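Local coordinates for mucus binding protein (Lactobacillus reuteri, PDB 3I57) that binds immunoglobulins through a repeat built on the beta-grasp fold and probably attaches the bacterial cell surface to mucus, at residues T149-A154 with V179-D184. Sequence-based numbering, arbitrary orientation.
Sequences TSPTIA and VIYTAD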
loop_
_atom_site.group_PDB
_atom_site.type_symbol
_atom_site.label_atom_id
_atom_site.label_comp_id
_atom_site.label_asym_id
_atom_site.label_seq_id
_atom_site.Cartn_x
_atom_site.Cartn_y
_atom_site.Cartn_z
ATOM N N THR A 149 -17.309 3.352 -32.445
ATOM C CA THR A 149 -17.750 3.741 -33.772
ATOM C C THR A 149 -18.844 4.774 -33.629
ATOM O O THR A 149 -19.844 4.555 -32.935
ATOM C CB THR A 149 -18.299 2.553 -34.554
ATOM O OG1 THR A 149 -17.285 1.538 -34.642
ATOM C CG2 THR A 149 -18.699 2.989 -35.980
ATOM N N SER A 150 -18.635 5.913 -34.260
ATOM C CA SER A 150 -19.644 6.955 -34.225
ATOM C C SER A 150 -20.875 6.463 -35.005
ATOM O O SER A 150 -20.742 5.819 -36.058
ATOM C CB SER A 150 -19.089 8.254 -34.823
ATOM O OG SER A 150 -17.933 8.690 -34.095
ATOM N N PRO A 151 -22.065 6.742 -34.477
ATOM C CA PRO A 151 -23.279 6.293 -35.159
ATOM C C PRO A 151 -23.475 6.947 -36.510
ATOM O O PRO A 151 -23.016 8.066 -36.748
ATOM C CB PRO A 151 -24.413 6.731 -34.217
ATOM C CG PRO A 151 -23.794 7.717 -33.237
ATOM C CD PRO A 151 -22.339 7.308 -33.142
ATOM N N THR A 152 -24.197 6.253 -37.377
ATOM C CA THR A 152 -24.564 6.799 -38.680
ATOM C C THR A 152 -25.875 7.548 -38.555
ATOM O O THR A 152 -26.861 7.009 -38.069
ATOM C CB THR A 152 -24.699 5.674 -39.697
ATOM O OG1 THR A 152 -23.418 5.064 -39.857
ATOM C CG2 THR A 152 -25.222 6.206 -41.055
ATOM N N ILE A 153 -25.861 8.807 -38.957
ATOM C CA ILE A 153 -27.042 9.647 -38.899
ATOM C C ILE A 153 -27.321 10.129 -40.325
ATOM O O ILE A 153 -26.509 10.838 -40.920
ATOM C CB ILE A 153 -26.822 10.828 -37.923
ATOM C CG1 ILE A 153 -26.355 10.301 -36.563
ATOM C CG2 ILE A 153 -28.103 11.669 -37.747
ATOM C CD1 ILE A 153 -26.230 11.357 -35.483
ATOM N N ALA A 154 -28.456 9.717 -40.888
ATOM C CA ALA A 154 -28.771 10.073 -42.273
ATOM C C ALA A 154 -28.617 11.564 -42.501
ATOM O O ALA A 154 -29.128 12.380 -41.733
ATOM C CB ALA A 154 -30.202 9.620 -42.645
ATOM N N VAL A 179 -17.377 14.313 -30.922
ATOM C CA VAL A 179 -17.481 14.081 -32.352
ATOM C C VAL A 179 -18.606 15.027 -32.844
ATOM O O VAL A 179 -19.654 15.112 -32.202
ATOM C CB VAL A 179 -17.806 12.596 -32.587
ATOM C CG1 VAL A 179 -18.287 12.325 -34.020
ATOM C CG2 VAL A 179 -16.544 11.726 -32.295
ATOM N N ILE A 180 -18.363 15.745 -33.946
ATOM C CA ILE A 180 -19.300 16.757 -34.481
ATOM C C ILE A 180 -19.842 16.250 -35.814
ATOM O O ILE A 180 -19.069 15.731 -36.631
ATOM C CB ILE A 180 -18.570 18.099 -34.760
ATOM C CG1 ILE A 180 -18.152 18.766 -33.461
ATOM C CG2 ILE A 180 -19.472 19.055 -35.566
ATOM C CD1 ILE A 180 -17.338 19.998 -33.645
ATOM N N TYR A 181 -21.156 16.374 -36.027
ATOM C CA TYR A 181 -21.794 15.908 -37.254
ATOM C C TYR A 181 -22.094 17.087 -38.156
ATOM O O TYR A 181 -22.714 18.073 -37.731
ATOM C CB TYR A 181 -23.104 15.135 -36.974
ATOM C CG TYR A 181 -22.869 13.736 -36.493
ATOM C CD1 TYR A 181 -22.569 13.482 -35.153
ATOM C CD2 TYR A 181 -22.868 12.672 -37.381
ATOM C CE1 TYR A 181 -22.311 12.206 -34.716
ATOM C CE2 TYR A 181 -22.624 11.390 -36.953
ATOM C CZ TYR A 181 -22.330 11.161 -35.617
ATOM O OH TYR A 181 -22.075 9.878 -35.214
ATOM N N THR A 182 -21.627 16.981 -39.394
ATOM C CA THR A 182 -21.767 18.046 -40.377
ATOM C C THR A 182 -22.679 17.574 -41.506
ATOM O O THR A 182 -22.601 16.434 -41.952
ATOM C CB THR A 182 -20.389 18.454 -40.928
ATOM O OG1 THR A 182 -19.607 19.043 -39.874
ATOM C CG2 THR A 182 -20.533 19.463 -42.057
ATOM N N ALA A 183 -23.559 18.456 -41.966
ATOM C CA ALA A 183 -24.482 18.091 -43.032
ATOM C C ALA A 183 -23.759 17.788 -44.344
ATOM O O ALA A 183 -22.771 18.436 -44.674
ATOM C CB ALA A 183 -25.554 19.190 -43.228
ATOM N N ASP A 184 -24.242 16.773 -45.055
ATOM C CA ASP A 184 -23.750 16.409 -46.386
ATOM C C ASP A 184 -24.034 17.527 -47.394
ATOM O O ASP A 184 -25.132 18.097 -47.369
ATOM C CB ASP A 184 -24.453 15.148 -46.879
ATOM C CG ASP A 184 -24.052 13.905 -46.113
ATOM O OD1 ASP A 184 -23.007 13.909 -45.419
ATOM O OD2 ASP A 184 -24.795 12.919 -46.207
#
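Y181 spans the gap between the end of the last strand and the loop residues S150, P151 and I153. Its CB heads toward that loop, with CG anti to the carbonyl carbon (chi1 -77°), which sends the ring across. CD2 and CE1 each lie 4.1 Å from I153 CD1, and CE2 and CZ 3.9 Å, because this methyl sits over the middle of one ring face, 3.8 Å from the centroid of the Y181 ring, in a CH-pi contact. Isoleucine suits the place: its extended CG1-CD1 branch brings a methyl over the ring. At the tip, Y181 OH donates a hydrogen bond of 2.6 Å to P151 O, in the carbonyl plane and on a lone pair. Y181 OH also lies against P151 CD at 3.3 Å and S150 CB at 3.4 Å; proline's N, though near, has no hydrogen to share. A phenylalanine at Y181 would probably keep the methyl-on-face contact but leave P151 O without this donor and the loop less firmly fixed. Opposite I153 CD1 across the ring, branched V179 presents CG1 3.7 Å from S150 OG; serine is small enough for this close fit, while its OG bonds to E160 O. Within the Muc B2-like domain, strand 176-183 runs between strands 93-104 and 156-158; P158 touches Y181, S150 and V179, while Y102 meets S150 and Y104 meets I153.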